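Local coordinates for epimerase family protein SDR39U1 (Homo sapiens, PDB 4B4O) that probably acts as an NADP-dependent oxidoreductase of the short-chain dehydrogenase/reductase family, binding NADPH in a Rossmann-type fold, at residues A[39-44]-A[55-60]; A[80-85]-A[133-138]; A[84-89]-A[141-146]; A[102-107]-A[204-209]. The protein carries 3 engineered substitutions. One frame throughout, in Å; residues are numbered along the deposited sequence.

In the fold
From the N terminus, contact 1 is the first to close, joining the helix that follows strand 38-40 to the end of strand 54-57, and it lies in series with the other three. Contacts 2 and 3 start from overlapping parts of helix 72-95 and both reach helix 131-143, closing a loop that includes strand 102-108. Contact 4 crosses them both: it leaves from that strand, inside their loop, and returns at helix 195-207, well beyond it. Asn57 of contact 1 hydrogen-bonds threonines of helix 72-95, and the backbone of Ala55 pairs with strand 102-108. The segments of contacts 1, 2 and 4 also touch NADPH.

Contact 1: A[39-44]-A[55-60]; sequences ITWDEL and AVNLAG. With NDP (NADPH dihydro-nicotinamide-adenine-dinucleotide phosphate), chain I.
Trp41 and Ala59 bring the two backbones no closer than 10.6 Å, CA to CA, so that one large side chain has to span the gap. Segment 39-44 passes from strand 38-40 into a helix, whereas 55-60 runs off the end of strand 54-57 into a loop that meets the cofactor. A capping box starts the helix: Glu43 N donates to Thr40 OG1 at 3.1 Å, and Thr40 N returns a weak bond to Glu43 OE1. Trp41 follows directly, with CG anti to its carbonyl carbon (chi1 -64°), which sends the six-membered ring toward the loop. There CZ2 meets Ala59 CB obliquely at 3.8 Å, and CH2 lies 3.8 Å from Asn57 OD1, which sits at the ring edge near its plane. The amide of Asn57 is turned 66° from the indole. Asn57 OD1 also accepts a hydrogen bond from Ala59 N at 3.1 Å along a nearly straight N-H (163°), the donor standing above the carbonyl plane; this makes an Asx turn. Asn57 ND2 hydrogen-bonds the hydroxyls of Thr85 and Thr86 on helix 72-95. A leucine in place of Asn57 would probably leave Ala59 N without its acceptor and the two threonines without their amide partner, freeing the turn beside the cofactor to shift. Beyond the turn, Gly60 N makes a weak bond to O4B of the adenine ribose at 3.3 Å. Leu58 and Ala59 belong to the NADP site, and Trp41 also touches Arg32 of that site. A loop leaving the carboxyl end of a parallel strand to meet the dinucleotide is characteristic of the Rossmann fold.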
# COMPACT_ATOMS: atom_id res chain seq x y z
N ILE A 39 -9.43 15.74 11.19
CA ILE A 39 -9.38 17.09 10.68
C ILE A 39 -9.33 17.02 9.15
O ILE A 39 -8.88 16.05 8.59
CB ILE A 39 -8.19 17.91 11.25
CG1 ILE A 39 -6.82 17.38 10.77
CG2 ILE A 39 -8.19 17.87 12.79
CD1 ILE A 39 -5.65 18.31 11.02
N THR A 40 -9.79 18.07 8.49
CA THR A 40 -9.78 18.13 7.03
C THR A 40 -8.47 18.68 6.48
O THR A 40 -7.68 19.30 7.21
CB THR A 40 -10.93 18.99 6.49
OG1 THR A 40 -10.76 20.32 6.95
CG2 THR A 40 -12.27 18.48 6.97
N TRP A 41 -8.24 18.47 5.19
CA TRP A 41 -7.06 19.02 4.50
C TRP A 41 -7.06 20.51 4.52
O TRP A 41 -6.03 21.14 4.77
CB TRP A 41 -6.96 18.49 3.06
CG TRP A 41 -6.74 17.00 3.06
CD1 TRP A 41 -7.68 16.00 2.85
CD2 TRP A 41 -5.51 16.27 3.40
NE1 TRP A 41 -7.14 14.76 2.99
CE2 TRP A 41 -5.84 14.84 3.31
CE3 TRP A 41 -4.22 16.63 3.73
CZ2 TRP A 41 -4.90 13.86 3.54
CZ3 TRP A 41 -3.28 15.63 3.96
CH2 TRP A 41 -3.61 14.28 3.87
N ASP A 42 -8.23 21.10 4.31
CA ASP A 42 -8.36 22.55 4.36
C ASP A 42 -7.98 23.08 5.74
O ASP A 42 -7.36 24.13 5.85
CB ASP A 42 -9.80 22.98 4.02
CG ASP A 42 -10.14 22.77 2.55
OD1 ASP A 42 -9.22 22.49 1.74
OD2 ASP A 42 -11.33 22.90 2.21
N GLU A 43 -8.37 22.36 6.77
CA GLU A 43 -8.07 22.76 8.14
C GLU A 43 -6.59 22.64 8.44
O GLU A 43 -6.04 23.50 9.09
CB GLU A 43 -8.94 21.96 9.12
CG GLU A 43 -8.55 21.97 10.61
CD GLU A 43 -9.69 21.34 11.45
OE1 GLU A 43 -10.48 20.50 10.91
OE2 GLU A 43 -9.84 21.70 12.65
N LEU A 44 -5.94 21.59 7.94
CA LEU A 44 -4.50 21.42 8.11
C LEU A 44 -3.70 22.56 7.47
O LEU A 44 -2.72 23.02 8.03
CB LEU A 44 -4.05 20.08 7.52
CG LEU A 44 -2.56 19.76 7.53
CD1 LEU A 44 -2.09 19.46 8.94
CD2 LEU A 44 -2.32 18.59 6.61
N ALA A 55 3.34 10.88 12.25
CA ALA A 55 2.39 11.09 11.15
C ALA A 55 2.58 10.04 10.06
O ALA A 55 3.70 9.58 9.81
CB ALA A 55 2.52 12.50 10.60
N VAL A 56 1.48 9.68 9.41
CA VAL A 56 1.47 8.73 8.29
C VAL A 56 0.59 9.30 7.18
O VAL A 56 -0.44 9.90 7.48
CB VAL A 56 0.85 7.38 8.69
CG1 VAL A 56 0.88 6.42 7.51
CG2 VAL A 56 1.55 6.77 9.88
N ASN A 57 0.98 9.13 5.92
CA ASN A 57 0.06 9.43 4.82
C ASN A 57 -0.31 8.19 4.00
O ASN A 57 0.57 7.46 3.52
CB ASN A 57 0.60 10.50 3.89
CG ASN A 57 -0.50 11.11 3.03
OD1 ASN A 57 -1.66 11.09 3.39
ND2 ASN A 57 -0.14 11.63 1.91
N LEU A 58 -1.62 8.00 3.83
CA LEU A 58 -2.19 6.94 3.01
C LEU A 58 -3.08 7.51 1.91
O LEU A 58 -3.65 6.75 1.11
CB LEU A 58 -3.01 5.99 3.89
CG LEU A 58 -2.30 5.36 5.08
CD1 LEU A 58 -3.32 4.59 5.90
CD2 LEU A 58 -1.16 4.47 4.66
N ALA A 59 -3.20 8.83 1.85
CA ALA A 59 -4.17 9.46 0.98
C ALA A 59 -3.86 9.20 -0.50
O ALA A 59 -2.73 9.31 -0.92
CB ALA A 59 -4.23 10.96 1.25
N GLY A 60 -4.89 8.86 -1.28
CA GLY A 60 -4.74 8.69 -2.72
C GLY A 60 -6.03 8.29 -3.42
O GLY A 60 -6.77 7.44 -2.94
PA NDP I . -8.11 3.54 -0.10
O1A NDP I . -8.63 4.00 -1.48
O2A NDP I . -8.93 2.55 0.76
O5B NDP I . -7.91 4.79 0.93
C5B NDP I . -7.55 6.04 0.35
C4B NDP I . -8.04 7.14 1.26
O4B NDP I . -7.47 8.35 0.78
C3B NDP I . -9.56 7.26 1.24
O3B NDP I . -10.20 6.72 2.43
C2B NDP I . -9.81 8.76 1.15
O2B NDP I . -10.03 9.34 2.43
C1B NDP I . -8.51 9.32 0.66
N9A NDP I . -8.71 9.63 -0.76
C8A NDP I . -9.31 8.91 -1.77
N7A NDP I . -9.29 9.68 -2.94
C5A NDP I . -8.70 10.86 -2.64
C6A NDP I . -8.34 12.10 -3.34
N6A NDP I . -8.58 12.26 -4.66
N1A NDP I . -7.74 13.09 -2.65
C2A NDP I . -7.49 12.93 -1.32
N3A NDP I . -7.76 11.82 -0.60
C4A NDP I . -8.32 10.81 -1.22
O3 NDP I . -6.63 3.00 -0.47
PN NDP I . -5.82 1.92 0.42
O1N NDP I . -6.20 2.10 1.88
O2N NDP I . -5.98 0.56 -0.18
O5D NDP I . -4.26 2.39 0.17
C5D NDP I . -3.91 3.68 0.70
C4D NDP I . -2.66 4.24 0.06
O4D NDP I . -1.77 3.14 -0.06
C3D NDP I . -2.85 4.79 -1.37
O3D NDP I . -2.04 6.00 -1.56
C2D NDP I . -2.42 3.63 -2.27
O2D NDP I . -1.75 3.95 -3.49
C1D NDP I . -1.38 2.95 -1.42
N1N NDP I . -1.19 1.53 -1.74
C2N NDP I . -2.21 0.66 -1.68
C3N NDP I . -2.02 -0.67 -1.98
C7N NDP I . -3.18 -1.60 -1.88
O7N NDP I . -4.16 -1.22 -1.23
N7N NDP I . -3.16 -2.79 -2.46
C4N NDP I . -0.68 -1.21 -2.34
C5N NDP I . 0.36 -0.18 -2.37
C6N NDP I . 0.06 1.13 -2.07
P2B NDP I . -11.23 10.47 2.61
O1X NDP I . -10.68 11.76 2.04
O2X NDP I . -12.48 9.95 1.84
O3X NDP I . -11.27 10.43 4.16

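Contact 2: A[80-85]-A[133-138]; sequences GSRLET and SNLVTK. With NDP (NADPH dihydro-nicotinamide-adenine-dinucleotide phosphate), chain I.
Leu83, Leu135 and Lys138 bury the most surface where helices 72-95 and 131-143 pack side by side on one face of the Rossmann sheet. The helices stand closer at Leu83 and Lys138, 7.2 Å between CA atoms, than at Arg82 and Leu135. Leu83 points at the partner helix, and with its CG anti to the carbonyl carbon (chi1 -53°) one methyl, CD2, is laid against the backbone of Lys138. That methyl is 3.5 Å from Lys138 C and 3.7 Å from Lys138 CB. Lys138 therefore offers its backbone and the root of its side chain, while the rest of its extended chain leads away. Leu135 works nearer the cofactor: both of its methyls, CD1 and CD2, lie 4.1 Å from Arg82 CD, and the two side chains cross at about a right angle. No hydrogen bond joins the segments; the contact is apolar even where arginine and lysine take part. The Arg82 chain is extended from CG to NE, which carries the guanidinium past Leu135 to the nicotinamide ribose. NH1 is held by the backbone carbonyls of Glu61 and Val78, so the protein as well as the cofactor grips the group. A methionine in place of Arg82 would probably remove the guanidinium's bonds to these carbonyls and leave NADPH O2D without its arginine donors. Arg82 is an experimentally established NADP-binding residue. Its edge faces the ribose, where NE makes a weak 3.4 Å bond to NADPH O2D and NH2 a firmer one to the same O2D, at 2.9 Å and 161°.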
# COMPACT_ATOMS: atom_id res chain seq x y z
N GLY A 80 -1.88 13.96 -8.55
CA GLY A 80 -2.11 15.12 -7.71
C GLY A 80 -2.56 14.80 -6.30
O GLY A 80 -2.10 15.40 -5.35
N SER A 81 -3.47 13.84 -6.17
CA SER A 81 -3.97 13.46 -4.86
C SER A 81 -2.85 12.99 -3.93
O SER A 81 -2.89 13.23 -2.74
CB SER A 81 -5.05 12.36 -4.99
OG SER A 81 -4.52 11.13 -5.44
N ARG A 82 -1.88 12.27 -4.48
CA ARG A 82 -0.77 11.76 -3.69
C ARG A 82 0.29 12.84 -3.40
O ARG A 82 0.72 12.98 -2.25
CB ARG A 82 -0.16 10.52 -4.35
CG ARG A 82 -1.08 9.32 -4.26
CD ARG A 82 -0.75 8.18 -5.21
NE ARG A 82 -1.60 7.03 -4.91
CZ ARG A 82 -2.81 6.81 -5.40
NH1 ARG A 82 -3.39 7.67 -6.26
NH2 ARG A 82 -3.47 5.73 -5.04
N LEU A 83 0.72 13.58 -4.41
CA LEU A 83 1.74 14.61 -4.19
C LEU A 83 1.23 15.76 -3.29
O LEU A 83 1.94 16.21 -2.39
CB LEU A 83 2.23 15.19 -5.53
CG LEU A 83 2.75 14.33 -6.68
CD1 LEU A 83 3.29 15.21 -7.81
CD2 LEU A 83 3.82 13.35 -6.20
N GLU A 84 0.01 16.23 -3.53
CA GLU A 84 -0.50 17.39 -2.80
C GLU A 84 -0.70 17.06 -1.34
O GLU A 84 -0.20 17.78 -0.49
CB GLU A 84 -1.78 17.96 -3.41
CG GLU A 84 -1.54 18.59 -4.76
CD GLU A 84 -2.81 18.97 -5.51
OE1 GLU A 84 -3.85 19.30 -4.84
OE2 GLU A 84 -2.76 19.03 -6.77
N THR A 85 -1.40 15.98 -1.03
CA THR A 85 -1.60 15.58 0.37
C THR A 85 -0.26 15.32 1.07
O THR A 85 -0.04 15.79 2.18
CB THR A 85 -2.51 14.35 0.54
OG1 THR A 85 -1.92 13.22 -0.10
CG2 THR A 85 -3.90 14.64 -0.00
N SER A 133 6.06 3.96 -11.77
CA SER A 133 7.39 4.08 -11.20
C SER A 133 7.76 5.56 -11.02
O SER A 133 8.23 5.95 -9.96
CB SER A 133 8.42 3.33 -12.05
OG SER A 133 8.36 3.70 -13.42
N ASN A 134 7.51 6.38 -12.05
CA ASN A 134 7.68 7.83 -11.92
C ASN A 134 6.81 8.40 -10.80
O ASN A 134 7.23 9.30 -10.07
CB ASN A 134 7.37 8.56 -13.24
CG ASN A 134 8.53 8.47 -14.23
OD1 ASN A 134 9.67 8.76 -13.87
ND2 ASN A 134 8.26 8.07 -15.49
N LEU A 135 5.59 7.88 -10.66
CA LEU A 135 4.73 8.32 -9.57
C LEU A 135 5.46 8.12 -8.23
O LEU A 135 5.60 9.04 -7.46
CB LEU A 135 3.38 7.58 -9.58
CG LEU A 135 2.40 7.77 -8.39
CD1 LEU A 135 1.70 9.11 -8.38
CD2 LEU A 135 1.38 6.64 -8.37
N VAL A 136 5.95 6.92 -7.98
CA VAL A 136 6.56 6.61 -6.70
C VAL A 136 7.72 7.55 -6.45
O VAL A 136 7.87 8.06 -5.35
CB VAL A 136 6.94 5.10 -6.57
CG1 VAL A 136 7.74 4.85 -5.30
CG2 VAL A 136 5.69 4.21 -6.59
N THR A 137 8.54 7.83 -7.46
CA THR A 137 9.69 8.75 -7.28
C THR A 137 9.22 10.12 -6.79
O THR A 137 9.70 10.63 -5.79
CB THR A 137 10.55 8.92 -8.58
OG1 THR A 137 11.13 7.66 -8.93
CG2 THR A 137 11.66 9.93 -8.40
N LYS A 138 8.26 10.69 -7.49
CA LYS A 138 7.75 12.04 -7.18
C LYS A 138 7.04 12.07 -5.83
O LYS A 138 7.15 13.01 -5.07
CB LYS A 138 6.79 12.53 -8.28
CG LYS A 138 7.46 12.87 -9.59
CD LYS A 138 6.47 12.72 -10.73
CE LYS A 138 6.90 13.49 -11.98
NZ LYS A 138 6.29 12.88 -13.19
PA NDP I . -8.11 3.54 -0.10
O1A NDP I . -8.63 4.00 -1.48
O2A NDP I . -8.93 2.55 0.76
O5B NDP I . -7.91 4.79 0.93
C5B NDP I . -7.55 6.04 0.35
C4B NDP I . -8.04 7.14 1.26
O4B NDP I . -7.47 8.35 0.78
C3B NDP I . -9.56 7.26 1.24
O3B NDP I . -10.20 6.72 2.43
C2B NDP I . -9.81 8.76 1.15
O2B NDP I . -10.03 9.34 2.43
C1B NDP I . -8.51 9.32 0.66
N9A NDP I . -8.71 9.63 -0.76
C8A NDP I . -9.31 8.91 -1.77
N7A NDP I . -9.29 9.68 -2.94
C5A NDP I . -8.70 10.86 -2.64
C6A NDP I . -8.34 12.10 -3.34
N6A NDP I . -8.58 12.26 -4.66
N1A NDP I . -7.74 13.09 -2.65
C2A NDP I . -7.49 12.93 -1.32
N3A NDP I . -7.76 11.82 -0.60
C4A NDP I . -8.32 10.81 -1.22
O3 NDP I . -6.63 3.00 -0.47
PN NDP I . -5.82 1.92 0.42
O1N NDP I . -6.20 2.10 1.88
O2N NDP I . -5.98 0.56 -0.18
O5D NDP I . -4.26 2.39 0.17
C5D NDP I . -3.91 3.68 0.70
C4D NDP I . -2.66 4.24 0.06
O4D NDP I . -1.77 3.14 -0.06
C3D NDP I . -2.85 4.79 -1.37
O3D NDP I . -2.04 6.00 -1.56
C2D NDP I . -2.42 3.63 -2.27
O2D NDP I . -1.75 3.95 -3.49
C1D NDP I . -1.38 2.95 -1.42
N1N NDP I . -1.19 1.53 -1.74
C2N NDP I . -2.21 0.66 -1.68
C3N NDP I . -2.02 -0.67 -1.98
C7N NDP I . -3.18 -1.60 -1.88
O7N NDP I . -4.16 -1.22 -1.23
N7N NDP I . -3.16 -2.79 -2.46
C4N NDP I . -0.68 -1.21 -2.34
C5N NDP I . 0.36 -0.18 -2.37
C6N NDP I . 0.06 1.13 -2.07
P2B NDP I . -11.23 10.47 2.61
O1X NDP I . -10.68 11.76 2.04
O2X NDP I . -12.48 9.95 1.84
O3X NDP I . -11.27 10.43 4.16

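Contact 3: A[84-89]-A[141-146]; sequences ETTQLL and AAARLP
Thr86 is the first residue of 84-89 to meet the other segment, and it faces it squarely. Its methyl CG2 is anti to the backbone N, with OG1 beside that N (chi1 -59°), and this division sends the apolar branch to helix 131-143 and the hydroxyl back along its own helix. CG2 rests on the last turn of helix 131-143, 3.5 Å from Ala143 CB and 4.0 Å from Ala142 CB, while OG1 hydrogen-bonds Arg82 O one turn earlier. Gln87 comes next, its CA 5.1 Å from that of Ala142, where the two backbones are closest. Here main chain and side chain both take part: Gln87 CA lies 3.9 Å from Ala142 O, and the chain, bent at chi2, folds its amide over the alanine, NE2 standing 4.2 Å from Ala142 CB. No hydrogen bond crosses between the segments. Farther along, Leu89 turns to the sheet and to helix 41-47, touching Trp103, Trp41 and Leu44. On the opposing segment the Ala143 carbonyl accepts from Trp103 NE1, and the chain then leaves toward strand 151-161. With alanines on one side and a threonine on the other, the two helices can lie almost backbone to backbone. They pack against the same face of the parallel sheet, over strand 102-108, as neighbouring helices do in the Rossmann fold.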
# COMPACT_ATOMS: atom_id res chain seq x y z
N GLU A 84 0.01 16.23 -3.53
CA GLU A 84 -0.50 17.39 -2.80
C GLU A 84 -0.70 17.06 -1.34
O GLU A 84 -0.20 17.78 -0.49
CB GLU A 84 -1.78 17.96 -3.41
CG GLU A 84 -1.54 18.59 -4.76
CD GLU A 84 -2.81 18.97 -5.51
OE1 GLU A 84 -3.85 19.30 -4.84
OE2 GLU A 84 -2.76 19.03 -6.77
N THR A 85 -1.40 15.98 -1.03
CA THR A 85 -1.60 15.58 0.37
C THR A 85 -0.26 15.32 1.07
O THR A 85 -0.04 15.79 2.18
CB THR A 85 -2.51 14.35 0.54
OG1 THR A 85 -1.92 13.22 -0.10
CG2 THR A 85 -3.90 14.64 -0.00
N THR A 86 0.63 14.61 0.40
CA THR A 86 1.94 14.34 0.98
C THR A 86 2.72 15.64 1.24
O THR A 86 3.32 15.81 2.30
CB THR A 86 2.76 13.37 0.09
OG1 THR A 86 2.03 12.15 -0.07
CG2 THR A 86 4.15 13.07 0.69
N GLN A 87 2.71 16.54 0.28
CA GLN A 87 3.48 17.79 0.39
C GLN A 87 2.92 18.65 1.49
O GLN A 87 3.65 19.30 2.23
CB GLN A 87 3.46 18.51 -0.96
CG GLN A 87 4.20 19.84 -0.99
CD GLN A 87 5.23 19.93 -2.12
OE1 GLN A 87 5.24 20.88 -2.94
NE2 GLN A 87 6.13 18.93 -2.18
N LEU A 88 1.60 18.62 1.63
CA LEU A 88 0.90 19.44 2.62
C LEU A 88 1.28 19.00 4.02
O LEU A 88 1.47 19.82 4.92
CB LEU A 88 -0.61 19.32 2.41
CG LEU A 88 -1.50 20.56 2.59
CD1 LEU A 88 -0.86 21.89 2.24
CD2 LEU A 88 -2.76 20.34 1.73
N LEU A 89 1.36 17.69 4.21
CA LEU A 89 1.80 17.12 5.48
C LEU A 89 3.27 17.42 5.74
O LEU A 89 3.65 17.80 6.85
CB LEU A 89 1.55 15.60 5.50
CG LEU A 89 0.20 15.17 6.06
CD1 LEU A 89 -0.13 13.69 5.83
CD2 LEU A 89 0.16 15.51 7.54
N ALA A 141 9.58 11.91 -3.22
CA ALA A 141 10.22 13.24 -3.19
C ALA A 141 9.36 14.23 -2.41
O ALA A 141 9.88 15.10 -1.71
CB ALA A 141 10.45 13.75 -4.60
N ALA A 142 8.05 14.12 -2.57
CA ALA A 142 7.11 15.04 -1.95
C ALA A 142 7.15 14.90 -0.43
O ALA A 142 6.91 15.87 0.29
CB ALA A 142 5.73 14.79 -2.50
N ALA A 143 7.45 13.70 0.05
CA ALA A 143 7.50 13.44 1.48
C ALA A 143 8.81 13.85 2.13
O ALA A 143 8.89 13.93 3.35
CB ALA A 143 7.25 11.95 1.74
N ARG A 144 9.86 14.07 1.33
CA ARG A 144 11.22 14.10 1.89
C ARG A 144 11.47 15.39 2.68
O ARG A 144 11.40 16.47 2.14
CB ARG A 144 12.27 13.95 0.77
CG ARG A 144 13.79 14.00 1.15
CD ARG A 144 14.52 13.17 0.12
NE ARG A 144 14.15 11.75 0.10
CZ ARG A 144 13.75 11.01 -0.95
NH1 ARG A 144 13.68 11.50 -2.18
NH2 ARG A 144 13.41 9.73 -0.75
N LEU A 145 11.77 15.23 3.95
CA LEU A 145 12.11 16.33 4.84
C LEU A 145 13.62 16.50 4.83
O LEU A 145 14.35 15.52 4.81
CB LEU A 145 11.68 16.03 6.27
CG LEU A 145 10.22 15.65 6.58
CD1 LEU A 145 10.05 15.21 8.03
CD2 LEU A 145 9.31 16.83 6.26
N PRO A 146 14.08 17.76 4.82
CA PRO A 146 15.49 17.94 5.09
C PRO A 146 15.67 17.80 6.59
O PRO A 146 14.72 18.00 7.35
CB PRO A 146 15.76 19.41 4.63
CG PRO A 146 14.45 20.12 4.87
CD PRO A 146 13.36 19.05 4.72

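Contact 4: A[102-107]-A[204-209]; sequences AWVLVT and HALEAN. With NDP (NADPH dihydro-nicotinamide-adenine-dinucleotide phosphate), chain I.
Val104 CG2 is a single methyl that meets two successive residues of the helix end, with no hydrogen bond between the segments to help. It lies 3.7 Å from Leu206 CD2 and 4.2 Å from Ala205 CB. The valine has CG1 anti to its backbone N (chi1 -176°), which leaves CG2 beside that N and turned to the helix. Leu206 leaves its backbone at an angle to the strand, yet its end swings in, so that the two side chains meet aslant, methyl against methyl. Ala205 faces the strand directly and, being small, lets the last turn of helix 195-207 settle onto the sheet. The backbones come closest at the start of the strand, where the CA atoms of Ala102 and Leu206 are 6.1 Å apart and Ala102 CB stands 4.4 Å from Leu206 O. The helix gives out at this point: Ala208 N still bonds to His204 O at 2.9 Å, but Ala208 itself has left helical geometry. Outside the pair, Ala205 O accepts from Arg151 of the adjoining strand, and Glu207 forms a salt bridge with Arg23. Trp103 points away from the helix, and both it and Leu105 pack on helix 72-95 across the sheet, so strand 102-108 is covered on both faces. At its other end the strand reaches NADPH, with Val106 CG1 3.6 Å from O4D of the nicotinamide ribose. A central parallel strand with helices on both faces and the cofactor at its carboxyl end is characteristic of the three-layer alpha-beta-alpha sandwich of the Rossmann fold.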
# COMPACT_ATOMS: atom_id res chain seq x y z
N ALA A 102 8.39 10.89 14.16
CA ALA A 102 8.39 9.99 12.99
C ALA A 102 7.39 10.39 11.89
O ALA A 102 6.36 11.03 12.16
CB ALA A 102 8.17 8.54 13.41
N TRP A 103 7.72 10.04 10.65
CA TRP A 103 6.94 10.39 9.43
C TRP A 103 7.04 9.29 8.41
O TRP A 103 8.12 9.00 7.91
CB TRP A 103 7.47 11.70 8.85
CG TRP A 103 7.08 12.12 7.44
CD1 TRP A 103 7.93 12.61 6.46
CD2 TRP A 103 5.74 12.23 6.83
NE1 TRP A 103 7.24 12.96 5.34
CE2 TRP A 103 5.94 12.77 5.48
CE3 TRP A 103 4.46 11.93 7.24
CZ2 TRP A 103 4.89 12.97 4.60
CZ3 TRP A 103 3.40 12.15 6.35
CH2 TRP A 103 3.62 12.64 5.06
N VAL A 104 5.92 8.63 8.14
CA VAL A 104 5.92 7.41 7.37
C VAL A 104 4.98 7.51 6.18
O VAL A 104 3.83 7.90 6.35
CB VAL A 104 5.46 6.25 8.25
CG1 VAL A 104 5.55 4.94 7.47
CG2 VAL A 104 6.29 6.25 9.53
N LEU A 105 5.48 7.17 5.00
CA LEU A 105 4.69 7.19 3.76
C LEU A 105 4.54 5.81 3.21
O LEU A 105 5.45 4.98 3.33
CB LEU A 105 5.37 8.06 2.71
CG LEU A 105 4.57 8.26 1.42
CD1 LEU A 105 3.21 8.87 1.71
CD2 LEU A 105 5.35 9.17 0.49
N VAL A 106 3.37 5.53 2.64
CA VAL A 106 3.15 4.27 1.92
C VAL A 106 3.18 4.59 0.45
O VAL A 106 2.44 5.46 -0.02
CB VAL A 106 1.81 3.58 2.27
CG1 VAL A 106 1.48 2.49 1.27
CG2 VAL A 106 1.83 3.00 3.67
N THR A 107 4.07 3.92 -0.28
CA THR A 107 4.03 3.97 -1.75
C THR A 107 3.96 2.52 -2.25
O THR A 107 3.32 1.68 -1.59
CB THR A 107 5.20 4.78 -2.31
OG1 THR A 107 6.44 4.09 -2.09
CG2 THR A 107 5.28 6.14 -1.63
N HIS A 204 5.38 -0.71 13.50
CA HIS A 204 6.73 -0.91 13.93
C HIS A 204 7.58 0.28 13.53
O HIS A 204 8.47 0.70 14.29
CB HIS A 204 7.26 -2.21 13.35
CG HIS A 204 8.57 -2.64 13.93
ND1 HIS A 204 8.73 -2.88 15.22
CD2 HIS A 204 9.80 -2.88 13.33
CE1 HIS A 204 10.00 -3.24 15.45
NE2 HIS A 204 10.65 -3.25 14.29
N ALA A 205 7.35 0.82 12.33
CA ALA A 205 8.08 2.00 11.86
C ALA A 205 7.81 3.19 12.78
O ALA A 205 8.71 3.91 13.18
CB ALA A 205 7.71 2.35 10.43
N LEU A 206 6.54 3.35 13.17
CA LEU A 206 6.15 4.42 14.07
C LEU A 206 6.75 4.25 15.48
O LEU A 206 7.12 5.21 16.08
CB LEU A 206 4.62 4.54 14.13
CG LEU A 206 3.93 4.99 12.85
CD1 LEU A 206 2.42 4.79 12.88
CD2 LEU A 206 4.22 6.45 12.62
N GLU A 207 6.83 3.04 15.99
CA GLU A 207 7.23 2.83 17.39
C GLU A 207 8.73 2.73 17.56
O GLU A 207 9.28 3.29 18.50
CB GLU A 207 6.60 1.55 17.93
CG GLU A 207 5.10 1.61 18.09
CD GLU A 207 4.49 0.31 18.61
OE1 GLU A 207 5.21 -0.69 18.72
OE2 GLU A 207 3.30 0.29 18.96
N ALA A 208 9.40 1.98 16.69
CA ALA A 208 10.80 1.62 16.86
C ALA A 208 11.67 2.72 16.28
O ALA A 208 11.64 2.98 15.08
CB ALA A 208 11.05 0.29 16.17
N ASN A 209 12.48 3.36 17.11
CA ASN A 209 13.22 4.52 16.64
C ASN A 209 14.56 4.22 15.92
O ASN A 209 15.28 5.14 15.58
CB ASN A 209 13.39 5.57 17.76
CG ASN A 209 14.39 5.15 18.80
OD1 ASN A 209 15.04 4.10 18.65
ND2 ASN A 209 14.54 5.97 19.85
PA NDP I . -8.11 3.54 -0.10
O1A NDP I . -8.63 4.00 -1.48
O2A NDP I . -8.93 2.55 0.76
O5B NDP I . -7.91 4.79 0.93
C5B NDP I . -7.55 6.04 0.35
C4B NDP I . -8.04 7.14 1.26
O4B NDP I . -7.47 8.35 0.78
C3B NDP I . -9.56 7.26 1.24
O3B NDP I . -10.20 6.72 2.43
C2B NDP I . -9.81 8.76 1.15
O2B NDP I . -10.03 9.34 2.43
C1B NDP I . -8.51 9.32 0.66
N9A NDP I . -8.71 9.63 -0.76
C8A NDP I . -9.31 8.91 -1.77
N7A NDP I . -9.29 9.68 -2.94
C5A NDP I . -8.70 10.86 -2.64
C6A NDP I . -8.34 12.10 -3.34
N6A NDP I . -8.58 12.26 -4.66
N1A NDP I . -7.74 13.09 -2.65
C2A NDP I . -7.49 12.93 -1.32
N3A NDP I . -7.76 11.82 -0.60
C4A NDP I . -8.32 10.81 -1.22
O3 NDP I . -6.63 3.00 -0.47
PN NDP I . -5.82 1.92 0.42
O1N NDP I . -6.20 2.10 1.88
O2N NDP I . -5.98 0.56 -0.18
O5D NDP I . -4.26 2.39 0.17
C5D NDP I . -3.91 3.68 0.70
C4D NDP I . -2.66 4.24 0.06
O4D NDP I . -1.77 3.14 -0.06
C3D NDP I . -2.85 4.79 -1.37
O3D NDP I . -2.04 6.00 -1.56
C2D NDP I . -2.42 3.63 -2.27
O2D NDP I . -1.75 3.95 -3.49
C1D NDP I . -1.38 2.95 -1.42
N1N NDP I . -1.19 1.53 -1.74
C2N NDP I . -2.21 0.66 -1.68
C3N NDP I . -2.02 -0.67 -1.98
C7N NDP I . -3.18 -1.60 -1.88
O7N NDP I . -4.16 -1.22 -1.23
N7N NDP I . -3.16 -2.79 -2.46
C4N NDP I . -0.68 -1.21 -2.34
C5N NDP I . 0.36 -0.18 -2.37
C6N NDP I . 0.06 1.13 -2.07
P2B NDP I . -11.23 10.47 2.61
O1X NDP I . -10.68 11.76 2.04
O2X NDP I . -12.48 9.95 1.84
O3X NDP I . -11.27 10.43 4.16